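PDB 1WDI: hypothetical protein TT0907 from Thermus thermophilus, which probably transfers and isomerizes the ribose moiety of S-adenosylmethionine onto preQ1-modified tRNA, giving epoxyqueuosine in the queuosine pathway. Local coordinates for residues Asp25-Tyr33 with Ala41-Phe51; His229-Ala240 with Val274-Arg282. All coordinates share one frame; numbering follows the deposited sequence.

Contact 1 (Asp25-Tyr33 with Ala41-Phe51)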
loop_
_atom_site.group_PDB
_atom_site.type_symbol
_atom_site.label_atom_id
_atom_site.label_comp_id
_atom_site.label_asym_id
_atom_site.label_seq_id
_atom_site.Cartn_x
_atom_site.Cartn_y
_atom_site.Cartn_z
ATOM N N ASP A 25 -17.029 3.451 -5.184
ATOM C CA ASP A 25 -16.788 3.317 -6.613
ATOM C C ASP A 25 -17.464 4.391 -7.464
ATOM O O ASP A 25 -17.535 4.266 -8.687
ATOM C CB ASP A 25 -17.191 1.923 -7.111
ATOM C CG ASP A 25 -18.661 1.615 -6.880
ATOM O OD1 ASP A 25 -19.390 2.481 -6.360
ATOM O OD2 ASP A 25 -19.082 0.491 -7.224
ATOM N N MET A 26 -17.963 5.443 -6.818
ATOM C CA MET A 26 -18.577 6.541 -7.553
ATOM C C MET A 26 -17.526 7.638 -7.713
ATOM O O MET A 26 -17.772 8.671 -8.333
ATOM C CB MET A 26 -19.822 7.069 -6.838
ATOM C CG MET A 26 -21.085 6.239 -7.097
ATOM S SD MET A 26 -21.549 6.122 -8.856
ATOM C CE MET A 26 -22.324 7.747 -9.114
ATOM N N ALA A 27 -16.348 7.401 -7.144
ATOM C CA ALA A 27 -15.242 8.342 -7.286
ATOM C C ALA A 27 -14.955 8.412 -8.786
ATOM O O ALA A 27 -15.172 7.439 -9.508
ATOM C CB ALA A 27 -14.015 7.824 -6.548
ATOM N N ARG A 28 -14.470 9.549 -9.268
ATOM C CA ARG A 28 -14.182 9.666 -10.691
ATOM C C ARG A 28 -12.971 8.826 -11.092
ATOM O O ARG A 28 -12.116 8.509 -10.263
ATOM C CB ARG A 28 -13.961 11.134 -11.066
ATOM C CG ARG A 28 -15.187 12.013 -10.805
ATOM C CD ARG A 28 -14.939 13.454 -11.204
ATOM N NE ARG A 28 -14.676 13.570 -12.635
ATOM C CZ ARG A 28 -14.400 14.713 -13.252
ATOM N NH1 ARG A 28 -14.352 15.846 -12.563
ATOM N NH2 ARG A 28 -14.162 14.719 -14.555
ATOM N N LEU A 29 -12.917 8.451 -12.367
ATOM C CA LEU A 29 -11.816 7.657 -12.886
ATOM C C LEU A 29 -11.352 8.237 -14.215
ATOM O O LEU A 29 -12.122 8.299 -15.178
ATOM C CB LEU A 29 -12.252 6.197 -13.097
ATOM C CG LEU A 29 -11.253 5.289 -13.819
ATOM C CD1 LEU A 29 -10.006 5.092 -12.944
ATOM C CD2 LEU A 29 -11.895 3.947 -14.136
ATOM N N MET A 30 -10.101 8.683 -14.263
ATOM C CA MET A 30 -9.565 9.213 -15.505
ATOM C C MET A 30 -8.799 8.083 -16.169
ATOM O O MET A 30 -7.857 7.538 -15.588
ATOM C CB MET A 30 -8.612 10.397 -15.259
ATOM C CG MET A 30 -8.003 10.937 -16.551
ATOM S SD MET A 30 -6.675 12.174 -16.351
ATOM C CE MET A 30 -7.647 13.610 -16.038
ATOM N N VAL A 31 -9.216 7.711 -17.375
ATOM C CA VAL A 31 -8.527 6.659 -18.107
ATOM C C VAL A 31 -7.601 7.339 -19.114
ATOM O O VAL A 31 -8.051 8.157 -19.920
ATOM C CB VAL A 31 -9.519 5.754 -18.874
ATOM C CG1 VAL A 31 -8.752 4.653 -19.616
ATOM C CG2 VAL A 31 -10.536 5.138 -17.898
ATOM N N VAL A 32 -6.310 7.026 -19.056
ATOM C CA VAL A 32 -5.356 7.616 -19.995
ATOM C C VAL A 32 -4.488 6.512 -20.598
ATOM O O VAL A 32 -4.176 5.527 -19.933
ATOM C CB VAL A 32 -4.471 8.688 -19.298
ATOM C CG1 VAL A 32 -3.706 8.068 -18.151
ATOM C CG2 VAL A 32 -3.507 9.314 -20.308
ATOM N N TYR A 33 -4.106 6.670 -21.861
ATOM C CA TYR A 33 -3.303 5.655 -22.538
ATOM C C TYR A 33 -1.811 5.976 -22.675
ATOM O O TYR A 33 -1.441 7.109 -22.985
ATOM C CB TYR A 33 -3.907 5.372 -23.913
ATOM C CG TYR A 33 -5.348 4.919 -23.845
ATOM C CD1 TYR A 33 -6.378 5.836 -23.646
ATOM C CD2 TYR A 33 -5.680 3.565 -23.936
ATOM C CE1 TYR A 33 -7.704 5.420 -23.534
ATOM C CE2 TYR A 33 -7.004 3.136 -23.823
ATOM C CZ TYR A 33 -8.010 4.072 -23.620
ATOM O OH TYR A 33 -9.318 3.660 -23.483
ATOM N N ALA A 41 -10.542 9.259 -20.952
ATOM C CA ALA A 41 -11.970 9.038 -20.827
ATOM C C ALA A 41 -12.262 9.493 -19.409
ATOM O O ALA A 41 -11.529 9.147 -18.483
ATOM C CB ALA A 41 -12.309 7.556 -20.997
ATOM N N HIS A 42 -13.303 10.301 -19.241
ATOM C CA HIS A 42 -13.676 10.783 -17.921
ATOM C C HIS A 42 -14.811 9.894 -17.436
ATOM O O HIS A 42 -15.962 10.047 -17.847
ATOM C CB HIS A 42 -14.100 12.251 -18.003
ATOM C CG HIS A 42 -12.982 13.162 -18.404
ATOM N ND1 HIS A 42 -11.866 13.357 -17.617
ATOM C CD2 HIS A 42 -12.769 13.871 -19.539
ATOM C CE1 HIS A 42 -11.013 14.143 -18.251
ATOM N NE2 HIS A 42 -11.537 14.469 -19.420
ATOM N N LYS A 43 -14.459 8.953 -16.564
ATOM C CA LYS A 43 -15.405 7.981 -16.034
ATOM C C LYS A 43 -15.487 7.994 -14.517
ATOM O O LYS A 43 -15.161 8.983 -13.855
ATOM C CB LYS A 43 -14.985 6.573 -16.484
ATOM C CG LYS A 43 -14.989 6.353 -17.998
ATOM C CD LYS A 43 -16.398 6.067 -18.502
ATOM C CE LYS A 43 -16.463 6.084 -20.024
ATOM N NZ LYS A 43 -17.817 5.693 -20.515
ATOM N N ARG A 44 -15.953 6.872 -13.985
ATOM C CA ARG A 44 -16.056 6.656 -12.552
ATOM C C ARG A 44 -15.417 5.297 -12.319
ATOM O O ARG A 44 -15.299 4.502 -13.251
ATOM C CB ARG A 44 -17.526 6.685 -12.111
ATOM C CG ARG A 44 -18.027 8.124 -12.007
ATOM C CD ARG A 44 -19.502 8.302 -11.687
ATOM N NE ARG A 44 -19.744 9.730 -11.480
ATOM C CZ ARG A 44 -20.936 10.299 -11.358
ATOM N NH1 ARG A 44 -22.043 9.569 -11.422
ATOM N NH2 ARG A 44 -21.020 11.607 -11.178
ATOM N N VAL A 45 -14.968 5.042 -11.098
ATOM C CA VAL A 45 -14.342 3.764 -10.790
ATOM C C VAL A 45 -15.264 2.601 -11.138
ATOM O O VAL A 45 -14.806 1.553 -11.595
ATOM C CB VAL A 45 -13.955 3.684 -9.290
ATOM C CG1 VAL A 45 -13.458 2.283 -8.948
ATOM C CG2 VAL A 45 -12.877 4.721 -8.982
ATOM N N ARG A 46 -16.567 2.784 -10.940
ATOM C CA ARG A 46 -17.504 1.709 -11.245
ATOM C C ARG A 46 -17.479 1.317 -12.726
ATOM O O ARG A 46 -17.973 0.253 -13.099
ATOM C CB ARG A 46 -18.932 2.100 -10.835
ATOM C CG ARG A 46 -19.607 3.102 -11.755
ATOM C CD ARG A 46 -21.057 3.329 -11.335
ATOM N NE ARG A 46 -21.771 2.072 -11.107
ATOM C CZ ARG A 46 -22.145 1.221 -12.059
ATOM N NH1 ARG A 46 -21.877 1.473 -13.334
ATOM N NH2 ARG A 46 -22.793 0.107 -11.732
ATOM N N ASP A 47 -16.891 2.164 -13.570
ATOM C CA ASP A 47 -16.823 1.869 -15.002
ATOM C C ASP A 47 -15.618 1.035 -15.404
ATOM O O ASP A 47 -15.455 0.694 -16.578
ATOM C CB ASP A 47 -16.817 3.163 -15.814
ATOM C CG ASP A 47 -18.116 3.908 -15.707
ATOM O OD1 ASP A 47 -19.159 3.261 -15.877
ATOM O OD2 ASP A 47 -18.094 5.131 -15.455
ATOM N N LEU A 48 -14.780 0.703 -14.430
ATOM C CA LEU A 48 -13.582 -0.090 -14.683
ATOM C C LEU A 48 -13.801 -1.327 -15.570
ATOM O O LEU A 48 -12.995 -1.599 -16.463
ATOM C CB LEU A 48 -12.949 -0.504 -13.348
ATOM C CG LEU A 48 -11.638 -1.298 -13.392
ATOM C CD1 LEU A 48 -10.548 -0.483 -14.094
ATOM C CD2 LEU A 48 -11.214 -1.648 -11.961
ATOM N N PRO A 49 -14.898 -2.082 -15.354
ATOM C CA PRO A 49 -15.155 -3.279 -16.170
ATOM C C PRO A 49 -15.133 -3.014 -17.679
ATOM O O PRO A 49 -14.757 -3.884 -18.470
ATOM C CB PRO A 49 -16.529 -3.742 -15.680
ATOM C CG PRO A 49 -16.527 -3.311 -14.244
ATOM C CD PRO A 49 -15.959 -1.909 -14.348
ATOM N N GLU A 50 -15.538 -1.809 -18.066
ATOM C CA GLU A 50 -15.553 -1.405 -19.469
ATOM C C GLU A 50 -14.167 -1.413 -20.086
ATOM O O GLU A 50 -14.014 -1.646 -21.286
ATOM C CB GLU A 50 -16.094 0.016 -19.612
ATOM C CG GLU A 50 -17.591 0.151 -19.620
ATOM C CD GLU A 50 -18.006 1.607 -19.682
ATOM O OE1 GLU A 50 -17.331 2.383 -20.394
ATOM O OE2 GLU A 50 -19.003 1.971 -19.027
ATOM N N PHE A 51 -13.156 -1.141 -19.268
ATOM C CA PHE A 51 -11.793 -1.072 -19.767
ATOM C C PHE A 51 -10.959 -2.315 -19.555
ATOM O O PHE A 51 -9.817 -2.385 -19.993
ATOM C CB PHE A 51 -11.103 0.153 -19.173
ATOM C CG PHE A 51 -11.807 1.434 -19.504
ATOM C CD1 PHE A 51 -12.838 1.908 -18.698
ATOM C CD2 PHE A 51 -11.501 2.121 -20.675
ATOM C CE1 PHE A 51 -13.561 3.044 -19.054
ATOM C CE2 PHE A 51 -12.219 3.262 -21.041
ATOM C CZ PHE A 51 -13.252 3.723 -20.229
HETATM O O HOH W 1 -14.294 11.569 -14.605
#
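L29 and K43 pair through their backbones in an antiparallel beta hairpin. L29 N bonds K43 O (2.7 Å), K43 N returns a bond to L29 O, and V31 N bonds A41 O. Past the end of strand 41-44 the bonds continue into the 3-10 segment 45-47: V45 N reaches A27 O at 2.9 Å, and R46 N bonds D25 O. K43 O also takes a hydrogen bond from a water, which accepts one from R28 NE (2.8 Å). R28 NH1 bonds E331 O, and the guanidinium makes a cation-pi contact with Y333.

Side-chain contacts gather on the face with L29, V31 and A41. V31 CB meets A41 CB at 3.9 Å. Chi1 of -179° turns V31 CG1 anti to the backbone N and leaves CG2 over the centre of the F51 ring, a CH-pi contact 3.8 Å from the centroid. Separately, Y33 OH comes to the edge of this ring. L29 CB packs on the backbone of R44, 3.4 Å from its C atom.

Within 41-51, D47 OD2 accepts from R44 N at 3.1 Å, and K43 NZ makes a weak salt bridge with E50 OE1.

Strand 341-344 pairs in parallel with 28-32, and L343 touches L29, L48 and F51. Helix 318-330 covers M30 and H42, while helix 191-199 meets V45.

Contact 2 (His229-Ala240 with Val274-Arg282)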
loop_
_atom_site.group_PDB
_atom_site.type_symbol
_atom_site.label_atom_id
_atom_site.label_comp_id
_atom_site.label_asym_id
_atom_site.label_seq_id
_atom_site.Cartn_x
_atom_site.Cartn_y
_atom_site.Cartn_z
ATOM N N HIS A 229 11.795 4.501 1.759
ATOM C CA HIS A 229 11.093 3.688 2.746
ATOM C C HIS A 229 10.981 2.243 2.261
ATOM O O HIS A 229 10.228 1.952 1.331
ATOM C CB HIS A 229 9.691 4.255 2.988
ATOM C CG HIS A 229 9.672 5.724 3.282
ATOM N ND1 HIS A 229 10.363 6.284 4.336
ATOM C CD2 HIS A 229 9.037 6.748 2.662
ATOM C CE1 HIS A 229 10.155 7.589 4.353
ATOM N NE2 HIS A 229 9.354 7.896 3.347
ATOM N N ALA A 230 11.732 1.345 2.891
ATOM C CA ALA A 230 11.713 -0.067 2.522
ATOM C C ALA A 230 10.297 -0.625 2.628
ATOM O O ALA A 230 9.536 -0.249 3.518
ATOM C CB ALA A 230 12.656 -0.859 3.422
ATOM N N GLU A 231 9.947 -1.523 1.714
ATOM C CA GLU A 231 8.620 -2.123 1.702
ATOM C C GLU A 231 8.697 -3.646 1.783
ATOM O O GLU A 231 9.076 -4.306 0.817
ATOM C CB GLU A 231 7.872 -1.713 0.427
ATOM C CG GLU A 231 6.482 -2.324 0.274
ATOM C CD GLU A 231 5.816 -1.951 -1.046
ATOM O OE1 GLU A 231 5.723 -0.741 -1.345
ATOM O OE2 GLU A 231 5.383 -2.867 -1.782
ATOM N N PRO A 232 8.357 -4.218 2.948
ATOM C CA PRO A 232 8.388 -5.672 3.129
ATOM C C PRO A 232 7.066 -6.245 2.622
ATOM O O PRO A 232 5.999 -5.745 2.966
ATOM C CB PRO A 232 8.565 -5.823 4.636
ATOM C CG PRO A 232 7.757 -4.675 5.167
ATOM C CD PRO A 232 8.130 -3.530 4.235
ATOM N N TYR A 233 7.133 -7.292 1.808
ATOM C CA TYR A 233 5.922 -7.883 1.247
ATOM C C TYR A 233 6.047 -9.389 1.076
ATOM O O TYR A 233 7.126 -9.960 1.207
ATOM C CB TYR A 233 5.643 -7.262 -0.125
ATOM C CG TYR A 233 6.756 -7.539 -1.113
ATOM C CD1 TYR A 233 6.829 -8.758 -1.794
ATOM C CD2 TYR A 233 7.777 -6.610 -1.315
ATOM C CE1 TYR A 233 7.897 -9.047 -2.648
ATOM C CE2 TYR A 233 8.844 -6.884 -2.162
ATOM C CZ TYR A 233 8.899 -8.105 -2.826
ATOM O OH TYR A 233 9.956 -8.374 -3.668
ATOM N N ALA A 234 4.926 -10.023 0.759
ATOM C CA ALA A 234 4.909 -11.458 0.532
ATOM C C ALA A 234 3.983 -11.734 -0.637
ATOM O O ALA A 234 2.872 -11.212 -0.696
ATOM C CB ALA A 234 4.425 -12.197 1.781
ATOM N N ILE A 235 4.455 -12.535 -1.582
ATOM C CA ILE A 235 3.648 -12.887 -2.734
ATOM C C ILE A 235 3.275 -14.363 -2.664
ATOM O O ILE A 235 4.139 -15.235 -2.748
ATOM C CB ILE A 235 4.398 -12.628 -4.049
ATOM C CG1 ILE A 235 4.771 -11.146 -4.154
ATOM C CG2 ILE A 235 3.528 -13.059 -5.225
ATOM C CD1 ILE A 235 5.480 -10.793 -5.425
ATOM N N PRO A 236 1.977 -14.658 -2.496
ATOM C CA PRO A 236 1.493 -16.039 -2.420
ATOM C C PRO A 236 1.885 -16.822 -3.666
ATOM O O PRO A 236 1.972 -16.264 -4.767
ATOM C CB PRO A 236 -0.023 -15.866 -2.307
ATOM C CG PRO A 236 -0.153 -14.571 -1.566
ATOM C CD PRO A 236 0.878 -13.704 -2.261
ATOM N N GLU A 237 2.113 -18.118 -3.493
ATOM C CA GLU A 237 2.491 -18.977 -4.607
ATOM C C GLU A 237 1.484 -18.924 -5.751
ATOM O O GLU A 237 1.870 -18.873 -6.919
ATOM C CB GLU A 237 2.627 -20.419 -4.129
ATOM C CG GLU A 237 3.632 -20.611 -3.011
ATOM C CD GLU A 237 3.443 -21.936 -2.309
ATOM O OE1 GLU A 237 3.704 -22.989 -2.932
ATOM O OE2 GLU A 237 3.019 -21.923 -1.138
ATOM N N GLU A 238 0.196 -18.952 -5.421
ATOM C CA GLU A 238 -0.848 -18.915 -6.447
ATOM C C GLU A 238 -0.815 -17.603 -7.231
ATOM O O GLU A 238 -1.134 -17.575 -8.418
ATOM C CB GLU A 238 -2.235 -19.098 -5.810
ATOM C CG GLU A 238 -2.648 -17.960 -4.891
ATOM C CD GLU A 238 -3.888 -18.277 -4.066
ATOM O OE1 GLU A 238 -4.990 -18.425 -4.647
ATOM O OE2 GLU A 238 -3.756 -18.377 -2.826
ATOM N N VAL A 239 -0.438 -16.518 -6.562
ATOM C CA VAL A 239 -0.367 -15.212 -7.213
ATOM C C VAL A 239 0.822 -15.154 -8.166
ATOM O O VAL A 239 0.688 -14.747 -9.321
ATOM C CB VAL A 239 -0.252 -14.068 -6.172
ATOM C CG1 VAL A 239 -0.039 -12.734 -6.876
ATOM C CG2 VAL A 239 -1.517 -14.017 -5.327
ATOM N N ALA A 240 1.990 -15.568 -7.685
ATOM C CA ALA A 240 3.181 -15.564 -8.526
ATOM C C ALA A 240 2.897 -16.435 -9.744
ATOM O O ALA A 240 3.192 -16.058 -10.876
ATOM C CB ALA A 240 4.375 -16.114 -7.758
ATOM N N VAL A 274 8.033 -13.494 -11.853
ATOM C CA VAL A 274 7.822 -13.093 -10.464
ATOM C C VAL A 274 7.969 -14.312 -9.555
ATOM O O VAL A 274 7.375 -15.358 -9.821
ATOM C CB VAL A 274 6.407 -12.477 -10.277
ATOM C CG1 VAL A 274 6.078 -12.332 -8.794
ATOM C CG2 VAL A 274 6.341 -11.114 -10.970
ATOM N N VAL A 275 8.755 -14.181 -8.489
ATOM C CA VAL A 275 8.952 -15.301 -7.570
ATOM C C VAL A 275 8.055 -15.216 -6.344
ATOM O O VAL A 275 7.828 -14.137 -5.788
ATOM C CB VAL A 275 10.433 -15.419 -7.086
ATOM C CG1 VAL A 275 11.353 -15.658 -8.273
ATOM C CG2 VAL A 275 10.851 -14.174 -6.338
ATOM N N ALA A 276 7.543 -16.372 -5.933
ATOM C CA ALA A 276 6.674 -16.468 -4.769
ATOM C C ALA A 276 7.461 -16.276 -3.486
ATOM O O ALA A 276 8.666 -16.524 -3.441
ATOM C CB ALA A 276 5.985 -17.828 -4.746
ATOM N N GLY A 277 6.779 -15.813 -2.444
ATOM C CA GLY A 277 7.446 -15.640 -1.173
ATOM C C GLY A 277 7.678 -14.228 -0.691
ATOM O O GLY A 277 7.228 -13.245 -1.291
ATOM N N GLU A 278 8.399 -14.143 0.419
ATOM C CA GLU A 278 8.707 -12.874 1.043
ATOM C C GLU A 278 9.746 -12.113 0.248
ATOM O O GLU A 278 10.530 -12.696 -0.504
ATOM C CB GLU A 278 9.216 -13.096 2.468
ATOM C CG GLU A 278 8.182 -13.706 3.400
ATOM C CD GLU A 278 8.745 -13.992 4.776
ATOM O OE1 GLU A 278 9.690 -14.809 4.879
ATOM O OE2 GLU A 278 8.246 -13.395 5.754
ATOM N N GLY A 279 9.731 -10.801 0.430
ATOM C CA GLY A 279 10.667 -9.943 -0.254
ATOM C C GLY A 279 10.601 -8.575 0.372
ATOM O O GLY A 279 9.805 -8.335 1.283
ATOM N N GLU A 280 11.438 -7.675 -0.121
ATOM C CA GLU A 280 11.489 -6.316 0.381
ATOM C C GLU A 280 12.031 -5.444 -0.738
ATOM O O GLU A 280 12.880 -5.885 -1.515
ATOM C CB GLU A 280 12.413 -6.244 1.596
ATOM C CG GLU A 280 12.505 -4.874 2.240
ATOM C CD GLU A 280 13.436 -4.863 3.440
ATOM O OE1 GLU A 280 14.652 -5.100 3.257
ATOM O OE2 GLU A 280 12.950 -4.620 4.566
ATOM N N THR A 281 11.540 -4.215 -0.831
ATOM C CA THR A 281 12.013 -3.313 -1.869
ATOM C C THR A 281 12.083 -1.864 -1.418
ATOM O O THR A 281 11.157 -1.341 -0.793
ATOM C CB THR A 281 11.116 -3.371 -3.111
ATOM O OG1 THR A 281 11.695 -2.571 -4.152
ATOM C CG2 THR A 281 9.719 -2.846 -2.785
ATOM N N ARG A 282 13.200 -1.225 -1.739
ATOM C CA ARG A 282 13.407 0.175 -1.419
ATOM C C ARG A 282 13.785 0.862 -2.723
ATOM O O ARG A 282 14.301 1.980 -2.737
ATOM C CB ARG A 282 14.510 0.333 -0.365
ATOM C CG ARG A 282 15.754 -0.512 -0.592
ATOM C CD ARG A 282 16.626 -0.510 0.660
ATOM N NE ARG A 282 17.758 -1.427 0.554
ATOM C CZ ARG A 282 18.563 -1.741 1.566
ATOM N NH1 ARG A 282 18.362 -1.212 2.767
ATOM N NH2 ARG A 282 19.568 -2.586 1.380
#
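The Y233 ring carries the backbone of G279 over one face, and T281 N lies at its edge. The two residues face each other in an antiparallel strand pair, 231-235 with 277-281, part of the large mixed sheet and joined by a long connection. G279 CA makes a CH-pi contact 3.9 Å from the ring centroid, and G279 C is offset toward the rim. With chi1 at 62°, CG of Y233 stands between its own backbone N and carbonyl carbon, and the ring lies across the partner strand. Y233 OH hydrogen-bonds S266 OG of helix 258-266.

Three hydrogen-bonded pairs join the strands: E231 with T281, Y233 with G279, and I235 with G277. Between these pairs, CA-H...O contacts add to the join, such as E280 CA to E231 O at 3.2 Å.

On the face with E231, Y233 and I235, helix 258-266 covers E231, Y233 and T281. On the other face P232, A234 and E278 touch H210 of strand 203-211.

At the end of strand 231-235, CD1 of I235 meets V274 CG1 at 3.8 Å, the two side chains crossing at about a right angle. Further on, A240, in the first turn of helix 237-248, sets its CB 3.8 Å from A276 CB.

Contacts 1 and 2 belong to the same branched mixed sheet but do not touch. Their centres are 28 Å apart and their nearest atoms about 17 Å. Contact 1 closes before contact 2 opens along the chain. Contact 1 is a local hairpin, with only seven residues between its segments. Contact 2 joins segments separated by 33 residues, which include helix 258-266. The route through the sheet runs from strand 28-32 to 341-344, 296-300, 253-256, 57-73, 203-211 and then 231-235. Residues near the start of the chain thus share one sheet with the C-terminal strand and with 231-235 and 277-281.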